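Local coordinates for malonyl CoA:acyl carrier protein malonyltransferase (Streptomyces coelicolor, PDB 1NM2) that probably transfers the malonyl group of malonyl-CoA to holo-acyl carrier protein, a step that supplies malonyl-ACP for fatty acid biosynthesis, at residues A[67-72]-A[275-279]; A[2-8]-A[270-276]; A[126-131]-A[206-212]. The contacts are given in a common frame with arbitrary orientation. Numbering follows the deposited sequence.

In the fold
Start at the N terminus: strand 3-7 enters the parallel sheet of the alpha/beta-hydrolase-like core, and interaction 2 brings residues 270-276 back beside it, closing a loop of 261 residues. Helix 57-75 comes next, and interaction 1 closes 67-72 against 275-279, the loop that leaves strand 272-275. The two contacts therefore end on one continuous piece of chain, sharing Glu275 and Val276, and they touch where Pro278 O meets Pro8 CG at 3.4 Å. Interaction 3 nests inside both loops. It pairs helices 113-132 and 207-217, between which four of the five strands of the mixed sheet lie, and its centre lies about 26 Å from that of interaction 1 and 30 Å from that of interaction 2.

Interaction 1: residues A[67-72]-A[275-279]; sequences AGILSA and EVCPG
Residues 67-72 are a turn and a half of regular alpha-helix within helix 57-75, with Ser71 N to Ala67 O at 2.9 Å and Ala72 N to Gly68 O at 3.0 Å. Against it runs 275-279, which leaves the end of strand 272-275 extended (Val276 phi/psi -69/173, Cys277 -68/137) and has a cis peptide before Pro278. The CA atoms of Gly68 and Cys277 come within 5.2 Å. Ser71 makes the polar link: in the p rotamer its OG donates to Ala67 O at 2.9 Å in its own helix and accepts from Cys277 N at 3.0 Å. The loop leads from a core strand of the alpha/beta-hydrolase-like fold toward helix 281-289, and the Ser71 hydroxyl of the helix accepts the loop's Cys277 amide. Gly68 makes room for Val276, whose CG2 sits 3.6 Å from Gly68 CA; a beta carbon there would be tight against this methyl. Val276, rotamer m, also sends CG1 to within 4.2 Å of Ala72 CB. Ala67 CB lies 4.3 Å from Cys277 SG and 4.2 Å from Pro278 CD, with Phe17 touching all three residues. Phe107 of helix 100-107 packs on Val276 and Ala72.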
loop_
_atom_site.group_PDB
_atom_site.type_symbol
_atom_site.label_atom_id
_atom_site.label_comp_id
_atom_site.label_asym_id
_atom_site.label_seq_id
_atom_site.Cartn_x
_atom_site.Cartn_y
_atom_site.Cartn_z
ATOM N N ALA A 67 -7.175 9.124 -0.795
ATOM C CA ALA A 67 -8.332 8.349 -1.241
ATOM C C ALA A 67 -8.782 7.374 -0.153
ATOM O O ALA A 67 -9.978 7.228 0.103
ATOM C CB ALA A 67 -7.991 7.580 -2.522
ATOM N N GLY A 68 -7.814 6.712 0.475
ATOM C CA GLY A 68 -8.112 5.757 1.530
ATOM C C GLY A 68 -8.716 6.407 2.759
ATOM O O GLY A 68 -9.695 5.906 3.328
ATOM N N ILE A 69 -8.135 7.525 3.179
ATOM C CA ILE A 69 -8.642 8.242 4.342
ATOM C C ILE A 69 -10.042 8.775 4.047
ATOM O O ILE A 69 -10.941 8.688 4.887
ATOM C CB ILE A 69 -7.737 9.434 4.712
ATOM C CG1 ILE A 69 -6.349 8.931 5.124
ATOM C CG2 ILE A 69 -8.368 10.228 5.843
ATOM C CD1 ILE A 69 -5.334 10.025 5.337
ATOM N N LEU A 70 -10.218 9.316 2.846
ATOM C CA LEU A 70 -11.497 9.877 2.436
ATOM C C LEU A 70 -12.613 8.835 2.351
ATOM O O LEU A 70 -13.714 9.062 2.856
ATOM C CB LEU A 70 -11.354 10.587 1.082
ATOM C CG LEU A 70 -12.510 11.486 0.632
ATOM C CD1 LEU A 70 -12.649 12.670 1.594
ATOM C CD2 LEU A 70 -12.248 11.988 -0.780
ATOM N N SER A 71 -12.340 7.696 1.716
ATOM C CA SER A 71 -13.369 6.669 1.588
ATOM C C SER A 71 -13.706 6.055 2.943
ATOM O O SER A 71 -14.870 5.762 3.228
ATOM C CB SER A 71 -12.941 5.585 0.591
ATOM O OG SER A 71 -11.685 5.023 0.916
ATOM N N ALA A 72 -12.694 5.871 3.783
ATOM C CA ALA A 72 -12.918 5.315 5.113
ATOM C C ALA A 72 -13.798 6.282 5.905
ATOM O O ALA A 72 -14.746 5.872 6.578
ATOM C CB ALA A 72 -11.602 5.117 5.826
ATOM N N GLU A 275 -11.536 -3.337 1.647
ATOM C CA GLU A 275 -10.389 -2.608 1.122
ATOM C C GLU A 275 -10.870 -1.206 0.738
ATOM O O GLU A 275 -11.812 -1.061 -0.041
ATOM C CB GLU A 275 -9.831 -3.343 -0.101
ATOM C CG GLU A 275 -8.764 -2.588 -0.879
ATOM C CD GLU A 275 -8.268 -3.368 -2.087
ATOM O OE1 GLU A 275 -9.046 -4.182 -2.641
ATOM O OE2 GLU A 275 -7.108 -3.154 -2.489
ATOM N N VAL A 276 -10.241 -0.174 1.291
ATOM C CA VAL A 276 -10.659 1.189 0.982
ATOM C C VAL A 276 -10.338 1.571 -0.459
ATOM O O VAL A 276 -9.688 0.817 -1.183
ATOM C CB VAL A 276 -10.015 2.220 1.956
ATOM C CG1 VAL A 276 -10.470 1.919 3.381
ATOM C CG2 VAL A 276 -8.480 2.171 1.856
ATOM N N CYS A 277 -10.807 2.740 -0.875
ATOM C CA CYS A 277 -10.584 3.216 -2.233
ATOM C C CYS A 277 -9.116 3.546 -2.481
ATOM O O CYS A 277 -8.459 4.161 -1.641
ATOM C CB CYS A 277 -11.445 4.457 -2.491
ATOM S SG CYS A 277 -11.219 5.192 -4.118
ATOM N N PRO A 278 -8.577 3.151 -3.645
ATOM C CA PRO A 278 -9.211 2.423 -4.750
ATOM C C PRO A 278 -9.010 0.916 -4.581
ATOM O O PRO A 278 -7.902 0.409 -4.746
ATOM C CB PRO A 278 -8.489 2.980 -5.970
ATOM C CG PRO A 278 -7.084 3.122 -5.455
ATOM C CD PRO A 278 -7.269 3.698 -4.058
ATOM N N GLY A 279 -10.087 0.209 -4.255
ATOM C CA GLY A 279 -9.993 -1.221 -4.028
ATOM C C GLY A 279 -9.974 -2.125 -5.241
ATOM O O GLY A 279 -10.150 -1.680 -6.378
#

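Interaction 2: residues A[2-8]-A[270-276]; sequences MLVLVAP and VTAIIEV
Val276, Met2 and Val6 mark out this parallel strand pair. Strands 3-7 and 272-275 run 4.7 Å apart at 19°, pairing Leu3 with Ala272, Val4 with Ile273, Leu5 with Ile274 and Val6 with Glu275. Partly exposed Met2 (chi1 off-rotamer at -134°, chi2 and chi3 m) donates from N to Thr271 OG1 (3.0 Å), also bonded to His314 ND1, while Met2 O accepts from Thr271 N (2.8 Å) and Ala272 N (3.3 Å). Val4 N to Ala272 O (2.9 Å) and Ile274 N to Val4 O (3.1 Å) follow. Val6 (m) binds Ile274 O through N at 3.0 Å and Val276 N through O at 2.9 Å; its CG2 lies 3.9 Å from Ile273 CG2. Val276 (m) has CG1 3.6 Å from Leu5 CD1 and CG2 3.6 Å from Ala7 CB. In these inner strands of the parallel core sheet, backbone polar groups pair strand to strand, leaving mostly aliphatic side chains to pack on helices: Val4 and Val6 on Phe265, Ile274 on Leu310 and Val311.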
loop_
_atom_site.group_PDB
_atom_site.type_symbol
_atom_site.label_atom_id
_atom_site.label_comp_id
_atom_site.label_asym_id
_atom_site.label_seq_id
_atom_site.Cartn_x
_atom_site.Cartn_y
_atom_site.Cartn_z
ATOM N N MET A 2 -14.609 -10.774 13.049
ATOM C CA MET A 2 -13.391 -9.978 13.013
ATOM C C MET A 2 -13.275 -9.330 11.633
ATOM O O MET A 2 -13.124 -10.021 10.623
ATOM C CB MET A 2 -12.177 -10.876 13.278
ATOM C CG MET A 2 -11.168 -10.313 14.280
ATOM S SD MET A 2 -10.273 -8.861 13.698
ATOM C CE MET A 2 -8.927 -9.629 12.834
ATOM N N LEU A 3 -13.372 -8.003 11.598
ATOM C CA LEU A 3 -13.276 -7.247 10.354
ATOM C C LEU A 3 -11.904 -6.608 10.235
ATOM O O LEU A 3 -11.414 -5.995 11.186
ATOM C CB LEU A 3 -14.335 -6.136 10.304
ATOM C CG LEU A 3 -14.159 -5.118 9.166
ATOM C CD1 LEU A 3 -14.537 -5.766 7.841
ATOM C CD2 LEU A 3 -15.018 -3.889 9.418
ATOM N N VAL A 4 -11.294 -6.745 9.062
ATOM C CA VAL A 4 -9.980 -6.169 8.810
ATOM C C VAL A 4 -10.097 -5.114 7.721
ATOM O O VAL A 4 -10.567 -5.393 6.618
ATOM C CB VAL A 4 -8.975 -7.248 8.354
ATOM C CG1 VAL A 4 -7.619 -6.617 8.065
ATOM C CG2 VAL A 4 -8.847 -8.318 9.426
ATOM N N LEU A 5 -9.681 -3.896 8.038
ATOM C CA LEU A 5 -9.738 -2.799 7.083
ATOM C C LEU A 5 -8.355 -2.636 6.456
ATOM O O LEU A 5 -7.387 -2.375 7.161
ATOM C CB LEU A 5 -10.155 -1.516 7.808
ATOM C CG LEU A 5 -10.372 -0.228 7.011
ATOM C CD1 LEU A 5 -11.444 -0.438 5.962
ATOM C CD2 LEU A 5 -10.773 0.893 7.968
ATOM N N VAL A 6 -8.255 -2.808 5.138
ATOM C CA VAL A 6 -6.965 -2.677 4.470
ATOM C C VAL A 6 -6.950 -1.584 3.399
ATOM O O VAL A 6 -7.985 -1.235 2.828
ATOM C CB VAL A 6 -6.513 -4.017 3.819
ATOM C CG1 VAL A 6 -6.482 -5.130 4.870
ATOM C CG2 VAL A 6 -7.434 -4.384 2.662
ATOM N N ALA A 7 -5.765 -1.037 3.146
ATOM C CA ALA A 7 -5.589 0.021 2.153
ATOM C C ALA A 7 -4.567 -0.430 1.107
ATOM O O ALA A 7 -3.534 -1.009 1.453
ATOM C CB ALA A 7 -5.110 1.297 2.837
ATOM N N PRO A 8 -4.835 -0.157 -0.184
ATOM C CA PRO A 8 -3.940 -0.542 -1.279
ATOM C C PRO A 8 -2.675 0.297 -1.445
ATOM O O PRO A 8 -2.459 1.286 -0.733
ATOM C CB PRO A 8 -4.847 -0.458 -2.501
ATOM C CG PRO A 8 -5.698 0.730 -2.174
ATOM C CD PRO A 8 -6.031 0.532 -0.701
ATOM N N VAL A 270 -10.057 -13.548 11.155
ATOM C CA VAL A 270 -10.741 -12.624 10.253
ATOM C C VAL A 270 -11.952 -13.274 9.573
ATOM O O VAL A 270 -11.866 -14.405 9.088
ATOM C CB VAL A 270 -9.764 -12.111 9.164
ATOM C CG1 VAL A 270 -9.213 -13.288 8.360
ATOM C CG2 VAL A 270 -10.467 -11.108 8.256
ATOM N N THR A 271 -13.075 -12.562 9.543
ATOM C CA THR A 271 -14.290 -13.076 8.907
ATOM C C THR A 271 -14.725 -12.195 7.735
ATOM O O THR A 271 -15.529 -12.610 6.898
ATOM C CB THR A 271 -15.466 -13.184 9.912
ATOM O OG1 THR A 271 -15.686 -11.912 10.537
ATOM C CG2 THR A 271 -15.168 -14.245 10.979
ATOM N N ALA A 272 -14.186 -10.981 7.677
ATOM C CA ALA A 272 -14.505 -10.052 6.602
ATOM C C ALA A 272 -13.386 -9.036 6.405
ATOM O O ALA A 272 -12.748 -8.608 7.366
ATOM C CB ALA A 272 -15.811 -9.331 6.905
ATOM N N ILE A 273 -13.154 -8.665 5.150
ATOM C CA ILE A 273 -12.134 -7.682 4.799
ATOM C C ILE A 273 -12.709 -6.646 3.842
ATOM O O ILE A 273 -13.317 -6.987 2.822
ATOM C CB ILE A 273 -10.913 -8.325 4.098
ATOM C CG1 ILE A 273 -10.141 -9.207 5.079
ATOM C CG2 ILE A 273 -9.997 -7.234 3.540
ATOM C CD1 ILE A 273 -8.951 -9.919 4.445
ATOM N N ILE A 274 -12.520 -5.381 4.191
ATOM C CA ILE A 274 -12.971 -4.277 3.361
ATOM C C ILE A 274 -11.715 -3.517 2.949
ATOM O O ILE A 274 -10.906 -3.136 3.795
ATOM C CB ILE A 274 -13.912 -3.326 4.137
ATOM C CG1 ILE A 274 -15.237 -4.031 4.433
ATOM C CG2 ILE A 274 -14.156 -2.056 3.328
ATOM C CD1 ILE A 274 -16.205 -3.204 5.251
ATOM N N GLU A 275 -11.536 -3.337 1.647
ATOM C CA GLU A 275 -10.389 -2.608 1.122
ATOM C C GLU A 275 -10.870 -1.206 0.738
ATOM O O GLU A 275 -11.812 -1.061 -0.041
ATOM C CB GLU A 275 -9.831 -3.343 -0.101
ATOM C CG GLU A 275 -8.764 -2.588 -0.879
ATOM C CD GLU A 275 -8.268 -3.368 -2.087
ATOM O OE1 GLU A 275 -9.046 -4.182 -2.641
ATOM O OE2 GLU A 275 -7.108 -3.154 -2.489
ATOM N N VAL A 276 -10.241 -0.174 1.291
ATOM C CA VAL A 276 -10.659 1.189 0.982
ATOM C C VAL A 276 -10.338 1.571 -0.459
ATOM O O VAL A 276 -9.688 0.817 -1.183
ATOM C CB VAL A 276 -10.015 2.220 1.956
ATOM C CG1 VAL A 276 -10.470 1.919 3.381
ATOM C CG2 VAL A 276 -8.480 2.171 1.856
#

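Interaction 3: residues A[126-131]-A[206-212]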
loop_
_atom_site.group_PDB
_atom_site.type_symbol
_atom_site.label_atom_id
_atom_site.label_comp_id
_atom_site.label_asym_id
_atom_site.label_seq_id
_atom_site.Cartn_x
_atom_site.Cartn_y
_atom_site.Cartn_z
ATOM N N ALA A 126 11.058 11.100 -1.924
ATOM C CA ALA A 126 12.307 10.438 -1.554
ATOM C C ALA A 126 12.588 9.183 -2.366
ATOM O O ALA A 126 13.727 8.940 -2.763
ATOM C CB ALA A 126 12.302 10.095 -0.057
ATOM N N MET A 127 11.559 8.374 -2.595
ATOM C CA MET A 127 11.731 7.144 -3.365
ATOM C C MET A 127 11.960 7.457 -4.847
ATOM O O MET A 127 12.685 6.744 -5.535
ATOM C CB MET A 127 10.513 6.230 -3.166
ATOM C CG MET A 127 10.413 5.698 -1.728
ATOM S SD MET A 127 8.961 4.694 -1.347
ATOM C CE MET A 127 9.477 3.118 -2.036
ATOM N N ALA A 128 11.357 8.537 -5.331
ATOM C CA ALA A 128 11.550 8.929 -6.724
ATOM C C ALA A 128 13.007 9.344 -6.898
ATOM O O ALA A 128 13.681 8.916 -7.837
ATOM C CB ALA A 128 10.629 10.087 -7.080
ATOM N N GLU A 129 13.489 10.167 -5.970
ATOM C CA GLU A 129 14.864 10.659 -6.003
ATOM C C GLU A 129 15.882 9.522 -5.907
ATOM O O GLU A 129 16.893 9.518 -6.614
ATOM C CB GLU A 129 15.085 11.659 -4.864
ATOM C CG GLU A 129 14.294 12.939 -5.035
ATOM C CD GLU A 129 14.530 13.935 -3.916
ATOM O OE1 GLU A 129 14.228 15.127 -4.122
ATOM O OE2 GLU A 129 15.005 13.535 -2.831
ATOM N N ALA A 130 15.611 8.556 -5.038
ATOM C CA ALA A 130 16.499 7.411 -4.880
ATOM C C ALA A 130 16.546 6.598 -6.174
ATOM O O ALA A 130 17.607 6.150 -6.609
ATOM C CB ALA A 130 16.012 6.535 -3.731
ATOM N N ALA A 131 15.382 6.406 -6.786
ATOM C CA ALA A 131 15.277 5.646 -8.024
ATOM C C ALA A 131 16.041 6.315 -9.163
ATOM O O ALA A 131 16.614 5.635 -10.020
ATOM C CB ALA A 131 13.807 5.478 -8.408
ATOM N N MET A 206 16.859 1.764 -1.951
ATOM C CA MET A 206 16.061 2.844 -1.357
ATOM C C MET A 206 16.698 3.374 -0.071
ATOM O O MET A 206 16.090 4.175 0.644
ATOM C CB MET A 206 14.640 2.358 -1.038
ATOM C CG MET A 206 13.758 2.116 -2.257
ATOM S SD MET A 206 13.508 3.611 -3.248
ATOM C CE MET A 206 14.578 3.249 -4.631
ATOM N N ALA A 207 17.915 2.921 0.224
ATOM C CA ALA A 207 18.624 3.350 1.426
ATOM C C ALA A 207 18.612 4.866 1.600
ATOM O O ALA A 207 18.363 5.364 2.698
ATOM C CB ALA A 207 20.079 2.830 1.411
ATOM N N PRO A 208 18.885 5.623 0.521
ATOM C CA PRO A 208 18.875 7.083 0.664
ATOM C C PRO A 208 17.475 7.632 0.938
ATOM O O PRO A 208 17.332 8.733 1.462
ATOM C CB PRO A 208 19.463 7.570 -0.663
ATOM C CG PRO A 208 19.078 6.502 -1.625
ATOM C CD PRO A 208 19.288 5.227 -0.842
ATOM N N ALA A 209 16.446 6.862 0.586
ATOM C CA ALA A 209 15.066 7.279 0.827
ATOM C C ALA A 209 14.757 7.143 2.325
ATOM O O ALA A 209 13.956 7.897 2.877
ATOM C CB ALA A 209 14.096 6.425 -0.003
ATOM N N VAL A 210 15.395 6.176 2.980
ATOM C CA VAL A 210 15.200 5.976 4.416
ATOM C C VAL A 210 15.713 7.210 5.154
ATOM O O VAL A 210 15.049 7.736 6.052
ATOM C CB VAL A 210 15.976 4.737 4.932
ATOM C CG1 VAL A 210 15.849 4.636 6.451
ATOM C CG2 VAL A 210 15.445 3.473 4.271
ATOM N N ASP A 211 16.900 7.673 4.770
ATOM C CA ASP A 211 17.492 8.844 5.409
ATOM C C ASP A 211 16.560 10.050 5.287
ATOM O O ASP A 211 16.277 10.725 6.277
ATOM C CB ASP A 211 18.847 9.183 4.783
ATOM C CG ASP A 211 19.834 8.028 4.848
ATOM O OD1 ASP A 211 19.828 7.273 5.848
ATOM O OD2 ASP A 211 20.632 7.885 3.896
ATOM N N LYS A 212 16.077 10.308 4.074
ATOM C CA LYS A 212 15.182 11.435 3.833
ATOM C C LYS A 212 13.839 11.270 4.541
ATOM O O LYS A 212 13.313 12.226 5.112
ATOM C CB LYS A 212 14.949 11.612 2.329
ATOM C CG LYS A 212 16.203 11.920 1.529
ATOM C CD LYS A 212 15.895 11.967 0.034
ATOM C CE LYS A 212 17.140 12.231 -0.801
ATOM N NZ LYS A 212 17.735 13.567 -0.515
#
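Small side chains let these two helices come close. Segments 126-131 and 207-212 have axes 8.2 Å apart, with an angle of 147° between their N-to-C directions, so they run roughly antiparallel. Ala126 CA and Ala209 CA stand 4.8 Å apart. Ala126 and Ala130, one turn apart, both point across: Ala126 CB is 4.1 Å from Ala209 CB and 3.9 Å from Lys212 CB, while Ala130 CB touches Pro208 CG at 3.7 Å and Ala209 CB at 4.2 Å.

Met206, in the N-cap position of the second helix, starts out sideways, but its m, m turns at chi1 and chi2 curl the chain back toward the first helix. Its SD then rests 4.0 Å from Met127 CB, and its CE lies 3.7 Å from Ala130 CB and 3.9 Å from Ala131 N. With chi1 m, Met127 brings its CG 4.1 Å from Ala209 CB; both methionines also touch Phe201.

At the solvent edge, Lys212 leaves the helix at chi1 m, runs straight through chi2 and chi3 (t, t) and turns again at chi4 (m), while Glu129 reaches out in m, t. Glu129 OE2 comes 3.6 Å from Lys212 NZ, a rather long salt bridge, with Lys212 CE only 3.2 Å from the same oxygen.

The side chain of Met127 lies about 4 Å from a bound acetate, possibly marking a pocket. Helix 113-132 leads into the smaller mixed-sheet subdomain, ferredoxin-like as in other acyltransferases of this family, and helix 207-217 follows its last long strand. The pair thus clasps the entry and exit of that subdomain.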